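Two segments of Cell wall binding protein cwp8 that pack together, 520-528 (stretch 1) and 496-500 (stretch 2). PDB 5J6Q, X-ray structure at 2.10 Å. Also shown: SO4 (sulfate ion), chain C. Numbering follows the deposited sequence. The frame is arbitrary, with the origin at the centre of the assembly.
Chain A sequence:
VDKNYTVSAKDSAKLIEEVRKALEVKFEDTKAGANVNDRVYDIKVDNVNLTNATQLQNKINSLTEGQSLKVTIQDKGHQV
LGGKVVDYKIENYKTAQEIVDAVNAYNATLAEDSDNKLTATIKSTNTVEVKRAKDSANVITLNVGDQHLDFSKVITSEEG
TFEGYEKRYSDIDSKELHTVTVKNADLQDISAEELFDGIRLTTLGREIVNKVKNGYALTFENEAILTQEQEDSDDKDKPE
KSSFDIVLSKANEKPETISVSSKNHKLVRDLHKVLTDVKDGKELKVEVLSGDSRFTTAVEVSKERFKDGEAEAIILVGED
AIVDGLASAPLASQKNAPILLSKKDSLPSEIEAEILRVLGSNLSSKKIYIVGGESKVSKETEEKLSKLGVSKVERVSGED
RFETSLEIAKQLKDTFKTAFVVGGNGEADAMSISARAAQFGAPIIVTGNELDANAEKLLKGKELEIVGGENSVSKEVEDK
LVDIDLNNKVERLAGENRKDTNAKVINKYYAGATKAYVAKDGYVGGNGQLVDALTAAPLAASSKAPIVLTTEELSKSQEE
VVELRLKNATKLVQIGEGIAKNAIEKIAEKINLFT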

ATOM      1  N   LYS A 520       2.137  20.717   8.275  1.00 25.77           N
ATOM      2  CA  LYS A 520       3.154  21.019   9.393  1.00 21.57           C
ATOM      3  C   LYS A 520       3.017  22.324   9.879  1.00 23.46           C
ATOM      4  O   LYS A 520       2.740  23.232   9.106  1.00 28.87           O
ATOM      5  CB  LYS A 520       4.528  20.794   8.785  1.00 24.07           C
ATOM      6  CG  LYS A 520       4.666  19.298   8.606  1.00 33.80           C
ATOM      7  CD  LYS A 520       6.119  18.925   8.201  1.00 45.64           C
ATOM      8  CE  LYS A 520       6.308  19.081   6.757  1.00 45.60           C
ATOM      9  NZ  LYS A 520       7.731  19.064   6.500  1.00 59.02           N
ATOM     10  N   ASP A 521       3.203  22.518  11.149  1.00 20.45           N
ATOM     11  CA  ASP A 521       3.076  23.865  11.737  1.00 20.06           C
ATOM     12  C   ASP A 521       4.386  24.742  11.812  1.00 32.78           C
ATOM     13  O   ASP A 521       4.346  25.871  12.256  1.00 33.68           O
ATOM     14  CB  ASP A 521       2.570  23.644  13.176  1.00 26.24           C
ATOM     15  CG  ASP A 521       3.537  22.722  14.011  1.00 33.76           C
ATOM     16  OD1 ASP A 521       4.648  22.423  13.537  1.00 36.70           O
ATOM     17  OD2 ASP A 521       3.173  22.326  15.130  1.00 41.36           O
ATOM     18  N   GLY A 522       5.542  24.208  11.457  1.00 38.90           N
ATOM     19  CA  GLY A 522       6.735  25.067  11.424  1.00 43.52           C
ATOM     20  C   GLY A 522       7.640  24.881  12.639  1.00 46.25           C
ATOM     21  O   GLY A 522       8.696  25.464  12.704  1.00 50.41           O
ATOM     22  N   TYR A 523       7.233  24.019  13.590  1.00 50.89           N
ATOM     23  CA  TYR A 523       7.926  23.728  14.847  1.00 48.52           C
ATOM     24  C   TYR A 523       9.106  22.762  14.532  1.00 46.09           C
ATOM     25  O   TYR A 523      10.027  22.707  15.304  1.00 46.04           O
ATOM     26  CB  TYR A 523       6.933  23.094  15.858  1.00 52.31           C
ATOM     27  CG  TYR A 523       6.146  24.062  16.747  1.00 52.05           C
ATOM     28  CD1 TYR A 523       4.856  23.745  17.180  1.00 44.91           C
ATOM     29  CD2 TYR A 523       6.710  25.261  17.171  1.00 43.68           C
ATOM     30  CE1 TYR A 523       4.140  24.609  18.002  1.00 33.37           C
ATOM     31  CE2 TYR A 523       6.009  26.126  18.005  1.00 38.97           C
ATOM     32  CZ  TYR A 523       4.723  25.798  18.419  1.00 42.60           C
ATOM     33  OH  TYR A 523       4.025  26.689  19.200  1.00 42.55           O
ATOM     34  N   VAL A 524       9.037  21.943  13.445  1.00 40.75           N
ATOM     35  CA  VAL A 524      10.197  21.115  12.994  1.00 39.49           C
ATOM     36  C   VAL A 524      10.711  21.746  11.699  1.00 42.83           C
ATOM     37  O   VAL A 524      10.004  21.846  10.669  1.00 38.02           O
ATOM     38  CB  VAL A 524       9.831  19.638  12.780  1.00 42.02           C
ATOM     39  CG1 VAL A 524      10.968  18.856  12.171  1.00 45.60           C
ATOM     40  CG2 VAL A 524       9.397  18.999  14.103  1.00 45.43           C
ATOM     41  N   GLY A 525      11.939  22.300  11.763  1.00 38.23           N
ATOM     42  CA  GLY A 525      12.559  22.861  10.581  1.00 29.52           C
ATOM     43  C   GLY A 525      12.249  24.311  10.353  1.00 38.51           C
ATOM     44  O   GLY A 525      12.629  24.825   9.314  1.00 42.49           O
ATOM     45  N   GLY A 526      11.542  24.995  11.290  1.00 44.86           N
ATOM     46  CA  GLY A 526      11.294  26.436  11.117  1.00 43.35           C
ATOM     47  C   GLY A 526      10.071  26.780  10.262  1.00 39.44           C
ATOM     48  O   GLY A 526       9.430  25.912   9.661  1.00 34.81           O
ATOM     49  N   ASN A 527       9.739  28.083  10.200  1.00 38.51           N
ATOM     50  CA  ASN A 527       8.570  28.641   9.487  1.00 39.78           C
ATOM     51  C   ASN A 527       8.512  28.375   7.951  1.00 41.18           C
ATOM     52  O   ASN A 527       7.389  28.277   7.373  1.00 42.77           O
ATOM     53  CB  ASN A 527       8.465  30.113   9.828  1.00 38.90           C
ATOM     54  CG  ASN A 527       7.959  30.319  11.285  1.00 48.76           C
ATOM     55  OD1 ASN A 527       7.729  29.344  12.040  1.00 45.92           O
ATOM     56  ND2 ASN A 527       7.714  31.537  11.744  1.00 44.60           N
ATOM     57  N   GLY A 528       9.665  28.210   7.303  1.00 44.39           N
ATOM     58  CA  GLY A 528       9.653  27.833   5.908  1.00 40.87           C
ATOM     59  C   GLY A 528       8.803  26.579   5.685  1.00 46.17           C
ATOM     60  O   GLY A 528       8.261  26.394   4.581  1.00 43.44           O
TER
HETATM   61  S   SO4 C 702       4.910  30.126  18.839  1.00 52.82           S
HETATM   62  O1  SO4 C 702       5.192  29.128  19.811  1.00 53.00           O
HETATM   63  O2  SO4 C 702       4.650  31.297  19.467  1.00 53.29           O
HETATM   64  O3  SO4 C 702       3.758  29.714  17.980  1.00 52.83           O
HETATM   65  O4  SO4 C 702       6.093  30.289  18.006  1.00 59.46           O
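Stretch 2 496-500: ENRKD

Arg 498 has the largest covered area of any residue in the contact, 110 Å², and its NH1 group makes both of the strong direct hydrogen bonds between the stretches. Arg 498 NH1 donates to Asp 521 O at 2.8 Å (N-H...acceptor angle 157°) and to Asn 527 OD1 at 3.0 Å (159°); both acceptors lie near the guanidinium plane, where its N-H bonds point. A water extends this arrangement, donating to Asn 527 OD1 at 2.7 Å and accepting weakly from Arg 498 NH2 at 3.3 Å. The salt bridge from Lys 499 NZ to Asp 521 OD2 is long, 3.5 Å, and its hydrogen bond is weak.

A sulfate ion, probably from the crystallisation liquor, joins the two stretches again. Arg 498 N and Arg 498 NE donate to SO4 O3 at 2.7 and 2.9 Å, Arg 498 NH2 to SO4 O4 at 2.9 Å, and Tyr 523 OH to SO4 O1 at 2.8 Å.

Packing centres on the Tyr 523 ring. The guanidinium lies over one face, with centres 4.5 Å apart and planes at 28°, so the stack is tilted; Arg 498 CD is better centred, 3.8 Å from the ring centroid and 15° off the normal. Lys 499 CD meets the ring edge, 3.5 Å from Tyr 523 CE1, and Asn 497 CB approaches Tyr 523 OH at 3.4 Å.

Stretch 2 presents the start of a helix, residues 498-500, capped by Asn 497 OD1, which accepts from Lys 499 N at 2.9 Å and Asp 500 N at 3.0 Å. Stretch 1 is loop or turn until its 3-10 segment begins at Asn 527. Within that loop, Tyr 523 N donates to Asp 521 OD1 at 3.0 Å. The backbones stay apart: the nearest CA atoms, Asp 521 CA and Lys 499 CA, are 7.8 Å from each other, and side chains fill the gap, burying 316 Å² in total.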

ATOM      1  N   GLU A 496      -1.764  31.636  23.011  1.00 49.54           N
ATOM      2  CA  GLU A 496      -0.429  31.741  23.559  1.00 49.99           C
ATOM      3  C   GLU A 496       0.625  31.309  22.527  1.00 50.04           C
ATOM      4  O   GLU A 496       1.733  31.829  22.533  1.00 49.71           O
ATOM      5  CB  GLU A 496      -0.329  30.817  24.801  1.00 61.74           C
ATOM      6  CG  GLU A 496       1.066  30.717  25.391  1.00 81.49           C
ATOM      7  CD  GLU A 496       1.196  29.572  26.379  1.00 96.77           C
ATOM      8  OE1 GLU A 496       2.176  28.806  26.268  1.00102.14           O
ATOM      9  OE2 GLU A 496       0.320  29.442  27.268  1.00103.94           O
ATOM     10  N   ASN A 497       0.301  30.339  21.663  1.00 45.29           N
ATOM     11  CA  ASN A 497       1.222  29.869  20.612  1.00 41.22           C
ATOM     12  C   ASN A 497       0.404  29.569  19.366  1.00 39.36           C
ATOM     13  O   ASN A 497      -0.834  29.692  19.362  1.00 38.16           O
ATOM     14  CB  ASN A 497       2.041  28.649  21.089  1.00 38.11           C
ATOM     15  CG  ASN A 497       1.194  27.493  21.503  1.00 42.75           C
ATOM     16  OD1 ASN A 497       0.332  27.034  20.681  1.00 44.28           O
ATOM     17  ND2 ASN A 497       1.239  27.038  22.785  1.00 40.24           N
ATOM     18  N   ARG A 498       1.089  29.202  18.316  1.00 36.46           N
ATOM     19  CA  ARG A 498       0.479  28.983  17.029  1.00 34.56           C
ATOM     20  C   ARG A 498      -0.555  27.808  16.981  1.00 32.42           C
ATOM     21  O   ARG A 498      -1.437  27.857  16.128  1.00 32.79           O
ATOM     22  CB  ARG A 498       1.609  28.715  15.972  1.00 32.79           C
ATOM     23  CG  ARG A 498       2.124  27.282  16.050  1.00 28.30           C
ATOM     24  CD  ARG A 498       3.413  27.128  15.251  1.00 28.91           C
ATOM     25  NE  ARG A 498       4.414  28.166  15.602  1.00 38.32           N
ATOM     26  CZ  ARG A 498       5.462  28.495  14.834  1.00 39.81           C
ATOM     27  NH1 ARG A 498       5.641  27.914  13.660  1.00 38.28           N
ATOM     28  NH2 ARG A 498       6.360  29.365  15.266  1.00 37.78           N
ATOM     29  N   LYS A 499      -0.416  26.784  17.867  1.00 29.65           N
ATOM     30  CA  LYS A 499      -1.310  25.674  17.898  1.00 27.44           C
ATOM     31  C   LYS A 499      -2.626  26.200  18.626  1.00 31.71           C
ATOM     32  O   LYS A 499      -3.734  25.842  18.167  1.00 29.28           O
ATOM     33  CB  LYS A 499      -0.756  24.425  18.586  1.00 24.82           C
ATOM     34  CG  LYS A 499       0.410  23.857  17.790  1.00 39.82           C
ATOM     35  CD  LYS A 499       1.166  22.863  18.518  1.00 46.84           C
ATOM     36  CE  LYS A 499       0.466  21.548  18.359  1.00 57.28           C
ATOM     37  NZ  LYS A 499       0.538  21.078  16.983  1.00 59.09           N
ATOM     38  N   ASP A 500      -2.492  27.014  19.672  1.00 32.22           N
ATOM     39  CA  ASP A 500      -3.668  27.617  20.299  1.00 32.73           C
ATOM     40  C   ASP A 500      -4.345  28.571  19.335  1.00 32.96           C
ATOM     41  O   ASP A 500      -5.545  28.588  19.275  1.00 33.19           O
ATOM     42  CB  ASP A 500      -3.340  28.323  21.586  1.00 36.23           C
ATOM     43  CG  ASP A 500      -2.710  27.409  22.562  1.00 54.03           C
ATOM     44  OD1 ASP A 500      -3.120  26.170  22.592  1.00 49.91           O
ATOM     45  OD2 ASP A 500      -1.749  27.865  23.258  1.00 57.79           O
TER
HETATM   46  O   HOH W   1       9.493  29.274  14.135  1.00 64.90           O